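Local coordinates for protein deseasin MCP-01 (Pseudoalteromonas sp., PDB 3VV3) that cleaves peptide bonds as a subtilisin-family serine protease and is collagenolytic, its catalytic domain binding calcium ions, at residues D11-N16 with G248-G253; A25-D30 with S230-S235; E33-S38 with A280-S285; S236-G241 with S267-A272; S302-A307 with R318-Q323. All blocks are in the same frame, centred on the assembly; numbering follows the deposited sequence.

Overall arrangement
Contacts 1, 4 and 5 are buried, whereas contacts 2 and 3 are only partly so. Contacts 3 and 4 both use helix 269-284, one toward its end and one at its start, with centres about 24 Å apart. Contact 1 lies between the N-terminal arm and the edge strand of the parallel sheet, and the chemistry there is an indole against a proline and carbonyls. Charge gathers in the neighbouring pair: contact 2 holds two calcium ions, and contact 5 a salt bridge whose arginine also reaches Asp232 of contact 2. Contact 3 mixes leucine packing with two close hydroxyls, while contact 4 rests on a phenyl ring against a glycine. Contacts 1, 2 and 4 also meet the second subunit.

Contact 1 of 5, residues D11-N16 with G248-G253; sequences DLWGLN and GAPGSG
Pro250 closes strand 247-250, the edge strand of the parallel sheet in this subtilisin-like fold, and takes Trp13 and Gly14 of the N-terminal arm against its ring. Pro250 CB lies 3.4 Å from Trp13 CH2, the far corner of the benzene half of the indole, and the two side chains cross obliquely. Pro250 CG lies 3.7 Å from Gly14 CA, which Pro250 CB also approaches. A CB on Gly14 would come too close to Pro250 CB unless the backbone shifted. Ile29 and His275 also touch the proline, which places it between the arm, the calcium loop and helix 269-284.

Past Gly251, Ser252 offers its carbonyl to the indole. Trp13 NE1 donates to Ser252 O over 2.9 Å, almost in line with the C=O (164°), and the oxygen sits at the ring edge close to the indole plane. The serine's hydroxyl is engaged otherwise, in a hydrogen bond with Ser235 OG.

Gly253 has a positive phi (66°), and its carbonyl is a second, weak acceptor for the same N-H, with Trp13 NE1 3.3 Å from Gly253 O. The N-H points between the two oxygens, and the angle at the hydrogen is 135° for each, so both bonds are bent at the donor. The indole N-H is thus shared between two successive carbonyls, an arrangement that would restrain rotation of the ring. A water completes the link, donating to Asp11 O and, over 2.9 Å, to Gly253 O.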
# COMPACT_ATOMS: atom_id res chain seq x y z
N ASP A 11 -8.78 -19.57 1.30
CA ASP A 11 -7.72 -18.57 1.48
C ASP A 11 -8.18 -17.41 2.35
O ASP A 11 -7.37 -16.58 2.78
CB ASP A 11 -7.26 -18.04 0.11
CG ASP A 11 -6.53 -19.09 -0.70
OD1 ASP A 11 -5.78 -19.88 -0.10
OD2 ASP A 11 -6.72 -19.14 -1.93
N LEU A 12 -9.49 -17.35 2.61
CA LEU A 12 -10.08 -16.26 3.39
C LEU A 12 -10.05 -16.54 4.90
O LEU A 12 -11.09 -16.78 5.52
CB LEU A 12 -11.52 -16.01 2.92
CG LEU A 12 -11.61 -15.65 1.43
CD1 LEU A 12 -13.08 -15.55 0.98
CD2 LEU A 12 -10.84 -14.36 1.11
N TRP A 13 -8.86 -16.50 5.49
CA TRP A 13 -8.74 -16.87 6.89
C TRP A 13 -9.54 -15.92 7.80
O TRP A 13 -10.06 -16.33 8.84
CB TRP A 13 -7.26 -16.89 7.31
CG TRP A 13 -6.64 -15.52 7.34
CD1 TRP A 13 -5.92 -14.91 6.35
CD2 TRP A 13 -6.72 -14.59 8.42
NE1 TRP A 13 -5.53 -13.66 6.76
CE2 TRP A 13 -6.01 -13.44 8.03
CE3 TRP A 13 -7.31 -14.63 9.68
CZ2 TRP A 13 -5.89 -12.32 8.85
CZ3 TRP A 13 -7.19 -13.52 10.50
CH2 TRP A 13 -6.49 -12.38 10.08
N GLY A 14 -9.66 -14.66 7.40
CA GLY A 14 -10.38 -13.68 8.20
C GLY A 14 -11.84 -14.06 8.40
O GLY A 14 -12.43 -13.72 9.43
N LEU A 15 -12.41 -14.74 7.42
CA LEU A 15 -13.81 -15.16 7.51
C LEU A 15 -13.91 -16.50 8.24
O LEU A 15 -14.82 -16.73 9.06
CB LEU A 15 -14.43 -15.29 6.11
CG LEU A 15 -14.41 -14.05 5.21
CD1 LEU A 15 -15.14 -14.33 3.90
CD2 LEU A 15 -15.03 -12.85 5.93
N ASN A 16 -12.96 -17.38 7.94
CA ASN A 16 -12.92 -18.70 8.56
C ASN A 16 -11.48 -19.19 8.64
O ASN A 16 -10.83 -19.39 7.62
CB ASN A 16 -13.78 -19.68 7.77
CG ASN A 16 -13.91 -21.02 8.47
OD1 ASN A 16 -13.43 -22.05 7.98
ND2 ASN A 16 -14.58 -21.02 9.62
N GLY A 248 -10.34 -4.07 16.51
CA GLY A 248 -9.54 -4.61 15.42
C GLY A 248 -10.32 -5.58 14.55
O GLY A 248 -11.38 -6.06 14.95
N ALA A 249 -9.80 -5.86 13.36
CA ALA A 249 -10.38 -6.85 12.46
C ALA A 249 -9.27 -7.35 11.52
O ALA A 249 -8.24 -6.69 11.39
CB ALA A 249 -11.55 -6.26 11.66
N PRO A 250 -9.48 -8.50 10.87
CA PRO A 250 -8.43 -9.06 10.01
C PRO A 250 -7.97 -8.12 8.89
O PRO A 250 -8.79 -7.66 8.06
CB PRO A 250 -9.10 -10.32 9.43
CG PRO A 250 -10.08 -10.72 10.48
CD PRO A 250 -10.64 -9.41 10.99
N GLY A 251 -6.67 -7.87 8.84
CA GLY A 251 -6.11 -7.04 7.78
C GLY A 251 -4.78 -7.53 7.23
O GLY A 251 -4.23 -6.92 6.31
N SER A 252 -4.24 -8.61 7.80
CA SER A 252 -2.97 -9.17 7.34
C SER A 252 -3.20 -10.29 6.33
O SER A 252 -3.78 -11.33 6.66
CB SER A 252 -2.16 -9.74 8.52
OG SER A 252 -1.76 -8.72 9.42
N GLY A 253 -2.73 -10.08 5.10
CA GLY A 253 -2.81 -11.11 4.07
C GLY A 253 -4.24 -11.42 3.67
O GLY A 253 -4.71 -12.56 3.80
O HOH W 1 -7.17 -13.88 3.02

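Contact 2 of 5, residues A25-D30 with S230-S235; sequences ADADID and SRDNMS. With CA (calcium ion), chain D; CA (calcium ion), chain E.
Asp26 OD1 is gripped by two calcium ions at once, in a two-calcium site built on the loop before helix 31-34. This loop, which also holds an Asx turn, packs through Ala27 on the loop that follows strand 222-228 of the parallel sheet in the subtilisin-like fold. The first calcium lies 2.3 Å from Asp26 OD1, and the second is bound by OD1 and OD2 of the same carboxylate. Asp30 repeats the pattern: its OD1 bridges both ions and its OD2 joins the second. Asp28 serves the first ion alone, chelating it with both oxygens, each 2.6 Å from the metal. Waters fill further positions on both ions, and the second has two more ligand atoms from outside the segments. The Asx turn forms where Asp28 OD1 accepts from Asp30 N at 2.9 Å, with the donor above the carboxylate plane.

Ala27 is the centre of an inverse gamma turn, and its methyl group points at the partner segment while the side chains of Asp26 and Asp28 start out the other way, to the metals. Ala27 CB rests 3.4 Å from Ser230 O. The carboxylate of Asp232 lies against the same methyl, with Asp232 CG 3.5 Å from Ala27 CB. No hydrogen bond joins the two segments, so this interface is van der Waals packing beside a charged site. Asp232 has its charge met by Arg318.

Arg231 reaches outward to Asp141 of the second subunit. Its guanidinium is steadied from within, for Arg231 NH1 donates to Ser230 OG in the guanidinium plane, over 3.0 Å.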
# COMPACT_ATOMS: atom_id res chain seq x y z
N ALA A 25 -6.17 -21.59 14.68
CA ALA A 25 -7.58 -21.91 14.43
C ALA A 25 -8.50 -20.99 15.25
O ALA A 25 -8.24 -20.71 16.42
CB ALA A 25 -7.87 -23.39 14.73
N ASP A 26 -9.56 -20.51 14.60
CA ASP A 26 -10.58 -19.64 15.19
C ASP A 26 -10.19 -18.17 15.39
O ASP A 26 -10.94 -17.41 16.00
CB ASP A 26 -11.18 -20.21 16.48
CG ASP A 26 -12.58 -19.67 16.73
OD1 ASP A 26 -13.33 -19.54 15.75
OD2 ASP A 26 -12.93 -19.36 17.89
N ALA A 27 -9.01 -17.79 14.90
CA ALA A 27 -8.66 -16.38 14.82
C ALA A 27 -9.34 -15.84 13.57
O ALA A 27 -8.73 -15.77 12.51
CB ALA A 27 -7.16 -16.19 14.75
N ASP A 28 -10.61 -15.51 13.70
CA ASP A 28 -11.44 -15.12 12.56
C ASP A 28 -12.71 -14.46 13.08
O ASP A 28 -12.90 -14.35 14.29
CB ASP A 28 -11.76 -16.32 11.66
CG ASP A 28 -12.54 -17.42 12.38
OD1 ASP A 28 -13.51 -17.09 13.09
OD2 ASP A 28 -12.18 -18.61 12.22
N ILE A 29 -13.56 -14.01 12.17
CA ILE A 29 -14.76 -13.28 12.57
C ILE A 29 -15.99 -14.17 12.65
O ILE A 29 -17.10 -13.67 12.86
CB ILE A 29 -15.02 -12.05 11.64
CG1 ILE A 29 -15.50 -12.49 10.24
CG2 ILE A 29 -13.77 -11.18 11.55
CD1 ILE A 29 -15.95 -11.34 9.35
N ASP A 30 -15.80 -15.48 12.51
CA ASP A 30 -16.91 -16.43 12.59
C ASP A 30 -17.98 -16.15 11.54
O ASP A 30 -19.18 -16.15 11.85
CB ASP A 30 -17.54 -16.44 13.99
CG ASP A 30 -16.74 -17.25 15.01
OD1 ASP A 30 -15.91 -18.09 14.61
OD2 ASP A 30 -16.95 -17.06 16.23
N SER A 230 -3.54 -13.63 11.34
CA SER A 230 -4.09 -14.98 11.42
C SER A 230 -3.80 -15.69 12.75
O SER A 230 -4.30 -16.79 12.98
CB SER A 230 -3.56 -15.84 10.28
OG SER A 230 -2.16 -16.00 10.40
N ARG A 231 -2.97 -15.08 13.59
CA ARG A 231 -2.72 -15.60 14.93
C ARG A 231 -3.48 -14.79 15.98
O ARG A 231 -3.29 -14.96 17.19
CB ARG A 231 -1.22 -15.60 15.26
CG ARG A 231 -0.40 -16.62 14.49
CD ARG A 231 -0.13 -16.16 13.06
NE ARG A 231 0.93 -15.15 12.99
CZ ARG A 231 1.06 -14.27 12.00
NH1 ARG A 231 0.18 -14.25 11.02
NH2 ARG A 231 2.07 -13.40 12.02
N ASP A 232 -4.35 -13.89 15.51
CA ASP A 232 -5.05 -12.95 16.38
C ASP A 232 -4.12 -11.97 17.11
O ASP A 232 -4.53 -11.36 18.10
CB ASP A 232 -5.98 -13.67 17.38
CG ASP A 232 -7.46 -13.57 16.99
OD1 ASP A 232 -7.79 -12.84 16.03
OD2 ASP A 232 -8.29 -14.25 17.63
N ASN A 233 -2.89 -11.79 16.61
CA ASN A 233 -2.04 -10.70 17.10
C ASN A 233 -2.59 -9.41 16.52
O ASN A 233 -3.34 -9.44 15.54
CB ASN A 233 -0.60 -10.78 16.57
CG ASN A 233 0.10 -12.09 16.88
OD1 ASN A 233 0.06 -12.60 18.00
ND2 ASN A 233 0.80 -12.63 15.87
N MET A 234 -2.18 -8.28 17.07
CA MET A 234 -2.33 -7.04 16.32
C MET A 234 -1.27 -7.09 15.22
O MET A 234 -0.10 -7.41 15.49
CB MET A 234 -2.16 -5.81 17.20
CG MET A 234 -2.28 -4.50 16.42
SD MET A 234 -2.39 -3.04 17.47
CE MET A 234 -0.70 -2.92 18.06
N SER A 235 -1.67 -6.81 13.99
CA SER A 235 -0.75 -6.87 12.86
C SER A 235 0.45 -6.00 13.18
O SER A 235 0.29 -4.92 13.73
CB SER A 235 -1.45 -6.35 11.60
OG SER A 235 -2.61 -7.11 11.34
CA CA D . -14.12 -19.59 13.59
CA CA E . -15.14 -18.48 17.09
O HOH W 2 -15.59 -21.33 14.05
O HOH W 3 -12.72 -21.31 12.94
O HOH W 4 -15.60 -19.44 11.49
O HOH W 5 -16.23 -20.42 16.76
O HOH W 6 -16.24 -19.12 19.22

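Contact 3 of 5, residues E33-S38 with A280-S285; sequences EAWSIS and AALVLS
The latter part of helix 269-284, a long helix of this subtilisin-like fold, meets the end of the short helix 31-34 and the chain after it, with Leu282 and Ser285 facing Ala34, Trp35 and Ser38. Leu282 is the apolar centre. Its CG stands anti to the backbone N (chi1 -164°), and both methyls beyond it come near the carbonyl of Ser38. Leu282 CD1 is the closer, 3.6 Å from Ser38 O. Leu282 CD2 also approaches the edge of the indole, near the ring plane, 4.2 Å from Trp35 CD1. The same methyl is loosely met by the side chain of Ala34, with Leu282 CD2 4.3 Å from Ala34 CB.

Val321 of helix 321-327 packs on both Ala34 and Leu282, so three helical elements come together here. Trp35 is held independently of the leucine, by a hydrogen bond from its NE1 to Val126 O and an edge-to-face stack with His128.

The polar part sits about one helical turn further on. Ser38 OG, anti to its own backbone N (chi1 -176°), comes within 2.7 Å of Ser285 OG. Ser38 OG is also hydrogen-bonded to Gly40 N, so the two hydroxyls lie between that amide and the carbonyl of Leu282. On the helix side this carbonyl accepts twice, from Ser285 N and from the serine hydroxyl. Ser285 OG donates to Leu282 O over 2.6 Å, in the carbonyl plane and on a lone pair.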
# COMPACT_ATOMS: atom_id res chain seq x y z
N GLU A 33 -20.63 -19.08 10.69
CA GLU A 33 -21.63 -19.16 11.74
C GLU A 33 -22.65 -18.03 11.56
O GLU A 33 -23.86 -18.25 11.61
CB GLU A 33 -20.96 -19.08 13.11
CG GLU A 33 -20.13 -20.33 13.49
CD GLU A 33 -18.74 -20.39 12.85
OE1 GLU A 33 -18.36 -19.47 12.09
OE2 GLU A 33 -18.03 -21.39 13.12
N ALA A 34 -22.15 -16.82 11.32
CA ALA A 34 -23.05 -15.68 11.13
C ALA A 34 -23.99 -15.91 9.95
O ALA A 34 -25.16 -15.51 9.98
CB ALA A 34 -22.24 -14.38 10.93
N TRP A 35 -23.48 -16.56 8.91
CA TRP A 35 -24.27 -16.77 7.71
C TRP A 35 -25.47 -17.69 7.92
O TRP A 35 -26.35 -17.77 7.08
CB TRP A 35 -23.40 -17.27 6.55
CG TRP A 35 -22.41 -16.24 6.08
CD1 TRP A 35 -22.54 -14.88 6.18
CD2 TRP A 35 -21.16 -16.48 5.43
NE1 TRP A 35 -21.44 -14.26 5.64
CE2 TRP A 35 -20.58 -15.22 5.17
CE3 TRP A 35 -20.47 -17.64 5.05
CZ2 TRP A 35 -19.35 -15.09 4.53
CZ3 TRP A 35 -19.25 -17.50 4.42
CH2 TRP A 35 -18.70 -16.23 4.17
N SER A 36 -25.51 -18.39 9.05
CA SER A 36 -26.68 -19.20 9.37
C SER A 36 -27.85 -18.30 9.76
O SER A 36 -29.01 -18.71 9.69
CB SER A 36 -26.36 -20.20 10.49
OG SER A 36 -26.18 -19.54 11.74
N ILE A 37 -27.53 -17.07 10.14
CA ILE A 37 -28.54 -16.08 10.52
C ILE A 37 -28.88 -15.19 9.33
O ILE A 37 -30.05 -14.96 9.03
CB ILE A 37 -28.04 -15.20 11.69
CG1 ILE A 37 -27.74 -16.07 12.92
CG2 ILE A 37 -29.04 -14.09 12.02
CD1 ILE A 37 -27.02 -15.32 14.03
N SER A 38 -27.85 -14.68 8.65
CA SER A 38 -28.05 -13.83 7.49
C SER A 38 -26.82 -13.87 6.59
O SER A 38 -25.69 -13.91 7.07
CB SER A 38 -28.30 -12.38 7.92
OG SER A 38 -28.59 -11.57 6.79
N ALA A 280 -21.02 -4.39 9.58
CA ALA A 280 -22.06 -3.41 9.88
C ALA A 280 -23.24 -3.61 8.94
O ALA A 280 -24.39 -3.61 9.37
CB ALA A 280 -21.52 -1.97 9.77
N ALA A 281 -22.95 -3.77 7.65
CA ALA A 281 -24.00 -3.99 6.66
C ALA A 281 -24.77 -5.29 6.95
O ALA A 281 -26.00 -5.33 6.81
CB ALA A 281 -23.44 -4.01 5.25
N LEU A 282 -24.05 -6.33 7.35
CA LEU A 282 -24.70 -7.60 7.68
C LEU A 282 -25.64 -7.46 8.89
O LEU A 282 -26.76 -7.98 8.88
CB LEU A 282 -23.67 -8.71 7.93
CG LEU A 282 -24.24 -10.14 7.91
CD1 LEU A 282 -24.92 -10.39 6.56
CD2 LEU A 282 -23.15 -11.17 8.14
N VAL A 283 -25.19 -6.73 9.90
CA VAL A 283 -26.02 -6.44 11.07
C VAL A 283 -27.30 -5.71 10.65
O VAL A 283 -28.39 -6.03 11.12
CB VAL A 283 -25.25 -5.59 12.11
CG1 VAL A 283 -26.21 -5.05 13.17
CG2 VAL A 283 -24.13 -6.41 12.77
N LEU A 284 -27.17 -4.75 9.75
CA LEU A 284 -28.32 -3.95 9.32
C LEU A 284 -29.28 -4.77 8.45
O LEU A 284 -30.39 -4.32 8.17
CB LEU A 284 -27.86 -2.70 8.59
CG LEU A 284 -27.21 -1.62 9.47
CD1 LEU A 284 -26.55 -0.55 8.59
CD2 LEU A 284 -28.25 -1.00 10.39
N SER A 285 -28.85 -5.95 8.02
CA SER A 285 -29.77 -6.84 7.29
C SER A 285 -30.63 -7.62 8.28
O SER A 285 -31.64 -8.22 7.90
CB SER A 285 -29.02 -7.80 6.36
OG SER A 285 -28.42 -8.86 7.09

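Contact 4 of 5, residues S236-G241 with S267-A272; sequences SFSQWG and SGTSMA
Phe237 brings the far end of its ring against Gly268, the N-cap residue of helix 269-284, in the Gly-Thr-Ser-Met-Ala sequence that carries Ser270. By analogy with other subtilisins, Ser270 is probably the nucleophile of a triad with His105 and Asp50.

Apolar contact dominates. Phe237 CE1 is 3.4 Å from Gly268 CA, and Phe237 CZ lies 3.5 Å from Gly268 N. On its other flank Phe237 CE2 stands 4.0 Å from Ser267 CB, and both Gly268 CA and Ser267 CB approach the ring obliquely. The CA-CB bond of Phe237 already points toward residues 267-272. Gly268 has backbone angles at which a side chain would jam against the carbonyl of Ser267. An alanine at Phe237 would probably open a gap beside Gly268 and Ser267, leaving the turn into the helix without its aromatic cover.

One lesser contact joins the next pair of residues, with Ser238 OG 3.6 Å from Thr269 CG2.

The hydrogen bonds do not cross the interface but steady each side. Ser267 OG bonds to Gly253 N and Thr269 OG1 to Gly201 N, while Ser236 of the loop reaches Gly144 of the second subunit. The hydroxyl of Ser238 bonds to Ser227 N of the central sheet and is turned to its own chain too: Ser238 OG donates to Gln239 O over 2.8 Å, on a carbonyl lone pair.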
# COMPACT_ATOMS: atom_id res chain seq x y z
N SER A 236 1.65 -6.46 12.84
CA SER A 236 2.84 -5.70 13.21
C SER A 236 2.85 -4.27 12.69
O SER A 236 3.39 -3.38 13.34
CB SER A 236 4.12 -6.44 12.82
OG SER A 236 4.06 -6.87 11.47
N PHE A 237 2.25 -4.05 11.52
CA PHE A 237 2.18 -2.72 10.92
C PHE A 237 1.09 -1.81 11.50
O PHE A 237 1.10 -0.61 11.26
CB PHE A 237 1.97 -2.82 9.40
CG PHE A 237 0.77 -3.63 9.00
CD1 PHE A 237 -0.51 -3.09 9.09
CD2 PHE A 237 0.91 -4.93 8.54
CE1 PHE A 237 -1.63 -3.83 8.74
CE2 PHE A 237 -0.22 -5.70 8.17
CZ PHE A 237 -1.48 -5.14 8.28
N SER A 238 0.15 -2.37 12.26
CA SER A 238 -1.04 -1.60 12.63
C SER A 238 -0.78 -0.45 13.59
O SER A 238 -0.07 -0.61 14.58
CB SER A 238 -2.12 -2.51 13.22
OG SER A 238 -3.35 -1.80 13.38
N GLN A 239 -1.39 0.69 13.33
CA GLN A 239 -1.46 1.74 14.33
C GLN A 239 -2.52 1.35 15.36
O GLN A 239 -3.30 0.42 15.14
CB GLN A 239 -1.75 3.10 13.66
CG GLN A 239 -0.48 3.68 13.01
CD GLN A 239 -0.74 4.82 12.04
OE1 GLN A 239 -1.25 5.89 12.40
NE2 GLN A 239 -0.36 4.60 10.79
N TRP A 240 -2.51 2.01 16.51
CA TRP A 240 -3.46 1.70 17.58
C TRP A 240 -3.75 3.00 18.32
O TRP A 240 -3.25 4.05 17.94
CB TRP A 240 -2.88 0.64 18.54
CG TRP A 240 -1.67 1.13 19.29
CD1 TRP A 240 -1.66 1.76 20.51
CD2 TRP A 240 -0.31 1.04 18.86
NE1 TRP A 240 -0.36 2.07 20.86
CE2 TRP A 240 0.48 1.64 19.87
CE3 TRP A 240 0.32 0.52 17.73
CZ2 TRP A 240 1.87 1.72 19.78
CZ3 TRP A 240 1.71 0.60 17.64
CH2 TRP A 240 2.46 1.20 18.66
N GLY A 241 -4.58 2.93 19.36
CA GLY A 241 -4.85 4.11 20.17
C GLY A 241 -5.88 3.79 21.23
O GLY A 241 -7.02 3.46 20.91
N SER A 267 -2.22 -6.38 2.38
CA SER A 267 -2.25 -6.25 3.84
C SER A 267 -2.33 -4.79 4.24
O SER A 267 -1.70 -3.93 3.62
CB SER A 267 -1.00 -6.89 4.45
OG SER A 267 -0.90 -8.25 4.08
N GLY A 268 -3.12 -4.50 5.26
CA GLY A 268 -3.17 -3.15 5.80
C GLY A 268 -4.41 -2.94 6.65
O GLY A 268 -5.33 -3.76 6.64
N THR A 269 -4.43 -1.85 7.40
CA THR A 269 -5.67 -1.47 8.07
C THR A 269 -6.77 -1.19 7.04
O THR A 269 -7.95 -1.27 7.37
CB THR A 269 -5.47 -0.26 9.01
OG1 THR A 269 -4.82 0.81 8.31
CG2 THR A 269 -4.60 -0.66 10.20
N SER A 270 -6.38 -0.89 5.80
CA SER A 270 -7.33 -0.72 4.71
C SER A 270 -8.12 -1.99 4.42
O SER A 270 -9.22 -1.94 3.88
CB SER A 270 -6.61 -0.29 3.43
OG SER A 270 -6.19 1.06 3.52
N MET A 271 -7.56 -3.14 4.78
CA MET A 271 -8.21 -4.44 4.59
C MET A 271 -9.05 -4.82 5.80
O MET A 271 -10.03 -5.57 5.69
CB MET A 271 -7.17 -5.53 4.29
CG MET A 271 -6.55 -5.49 2.89
SD MET A 271 -5.52 -4.04 2.54
CE MET A 271 -6.58 -3.19 1.36
N ALA A 272 -8.66 -4.32 6.97
CA ALA A 272 -9.41 -4.57 8.20
C ALA A 272 -10.73 -3.80 8.17
O ALA A 272 -11.79 -4.31 8.56
CB ALA A 272 -8.58 -4.17 9.43

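Contact 5 of 5, residues S302-A307 with R318-Q323; sequences SGDANA and RLNVNQ
Arg318 and Asp304 face each other as an antiparallel hydrogen-bonded pair in the two-stranded sheet formed by strands 304-305 and 317-318. Arg318 N donates to Asp304 O at 2.9 Å, and Asp304 N returns a bond to Arg318 O. Their side chains lie side by side on the same face of this small sheet, pointing the same way, with carboxylate and guanidinium nearly perpendicular (88°). Bends at chi2 and chi3 fold the arginine back, and Arg318 NH1 meets Asp304 OD2 in a salt bridge of 2.7 Å, from the anti side. Asn320 ND2 takes the syn side of Asp304 OD2 at 3.0 Å, so two donors grip that oxygen from the same face of the carboxylate. Arg318 NH1 also donates to Leu319 O. An alanine in place of Arg318, whose NH2 also serves Asp232, would probably leave the carboxylates of Asp304 and Asp232 without their positive mate.

Ser302, the third main contributor, packs on the first turn of helix 321-327. Ser302 O lies 3.3 Å from Gln323 CB. A water donates to Ser302 OG, itself bonded to Leu298 O, and accepts from Asn320 N. Asn320 is the N-cap of that helix, and its ND2 reaches Asp30 OD2, a calcium ligand, as well. Its other amide atom makes the capping bond, with Gln323 N 2.9 Å from Asn320 OD1 and nearly straight at 172°.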
# COMPACT_ATOMS: atom_id res chain seq x y z
N SER A 302 -19.49 -6.80 20.83
CA SER A 302 -19.72 -8.19 20.44
C SER A 302 -18.45 -8.92 19.99
O SER A 302 -18.48 -10.13 19.79
CB SER A 302 -20.79 -8.30 19.35
OG SER A 302 -20.32 -7.77 18.12
N GLY A 303 -17.36 -8.17 19.81
CA GLY A 303 -16.12 -8.77 19.36
C GLY A 303 -15.51 -9.67 20.41
O GLY A 303 -15.88 -9.59 21.58
N ASP A 304 -14.58 -10.52 20.00
CA ASP A 304 -13.86 -11.40 20.93
C ASP A 304 -12.79 -10.62 21.68
O ASP A 304 -12.04 -9.86 21.08
CB ASP A 304 -13.20 -12.56 20.19
CG ASP A 304 -14.21 -13.53 19.60
OD1 ASP A 304 -15.21 -13.84 20.29
OD2 ASP A 304 -14.00 -13.99 18.45
N ALA A 305 -12.72 -10.80 23.00
CA ALA A 305 -11.67 -10.19 23.78
C ALA A 305 -10.33 -10.57 23.18
O ALA A 305 -10.09 -11.74 22.85
CB ALA A 305 -11.74 -10.63 25.24
N ASN A 306 -9.45 -9.59 23.03
CA ASN A 306 -8.19 -9.82 22.35
C ASN A 306 -7.02 -9.28 23.18
O ASN A 306 -6.97 -8.09 23.49
CB ASN A 306 -8.23 -9.17 20.96
CG ASN A 306 -6.99 -9.45 20.14
OD1 ASN A 306 -5.96 -8.82 20.34
ND2 ASN A 306 -7.09 -10.38 19.20
N ALA A 307 -6.11 -10.16 23.57
CA ALA A 307 -4.99 -9.77 24.43
C ALA A 307 -4.14 -8.65 23.82
O ALA A 307 -3.71 -7.74 24.53
CB ALA A 307 -4.12 -10.99 24.76
N ARG A 318 -11.62 -7.97 18.91
CA ARG A 318 -11.47 -8.25 17.49
C ARG A 318 -12.83 -8.64 16.95
O ARG A 318 -13.53 -9.44 17.56
CB ARG A 318 -10.45 -9.38 17.28
CG ARG A 318 -10.09 -9.63 15.82
CD ARG A 318 -10.90 -10.77 15.21
NE ARG A 318 -10.60 -12.04 15.89
CZ ARG A 318 -11.49 -12.78 16.53
NH1 ARG A 318 -12.77 -12.41 16.57
NH2 ARG A 318 -11.11 -13.91 17.12
N LEU A 319 -13.19 -8.07 15.80
CA LEU A 319 -14.51 -8.28 15.18
C LEU A 319 -15.00 -9.72 15.22
O LEU A 319 -14.28 -10.65 14.86
CB LEU A 319 -14.48 -7.80 13.73
CG LEU A 319 -15.75 -7.95 12.90
CD1 LEU A 319 -16.87 -7.05 13.41
CD2 LEU A 319 -15.43 -7.66 11.43
N ASN A 320 -16.26 -9.90 15.63
CA ASN A 320 -16.91 -11.19 15.49
C ASN A 320 -18.33 -10.97 14.99
O ASN A 320 -19.20 -10.52 15.73
CB ASN A 320 -16.93 -11.94 16.82
CG ASN A 320 -17.42 -13.37 16.65
OD1 ASN A 320 -18.48 -13.60 16.07
ND2 ASN A 320 -16.62 -14.32 17.12
N VAL A 321 -18.54 -11.27 13.71
CA VAL A 321 -19.80 -10.90 13.08
C VAL A 321 -20.92 -11.85 13.48
O VAL A 321 -22.09 -11.47 13.50
CB VAL A 321 -19.68 -10.74 11.55
CG1 VAL A 321 -19.38 -12.08 10.86
CG2 VAL A 321 -20.97 -10.09 10.98
N ASN A 322 -20.56 -13.09 13.83
CA ASN A 322 -21.57 -14.00 14.35
C ASN A 322 -22.17 -13.43 15.63
O ASN A 322 -23.39 -13.33 15.76
CB ASN A 322 -20.99 -15.39 14.61
CG ASN A 322 -22.05 -16.38 15.09
OD1 ASN A 322 -23.12 -16.51 14.48
ND2 ASN A 322 -21.78 -17.05 16.20
N GLN A 323 -21.31 -13.07 16.58
CA GLN A 323 -21.81 -12.52 17.84
C GLN A 323 -22.54 -11.19 17.62
O GLN A 323 -23.48 -10.87 18.35
CB GLN A 323 -20.68 -12.35 18.86
CG GLN A 323 -21.19 -12.12 20.29
CD GLN A 323 -21.93 -13.34 20.85
OE1 GLN A 323 -21.43 -14.46 20.78
NE2 GLN A 323 -23.12 -13.12 21.40
O HOH W 7 -17.91 -7.73 16.62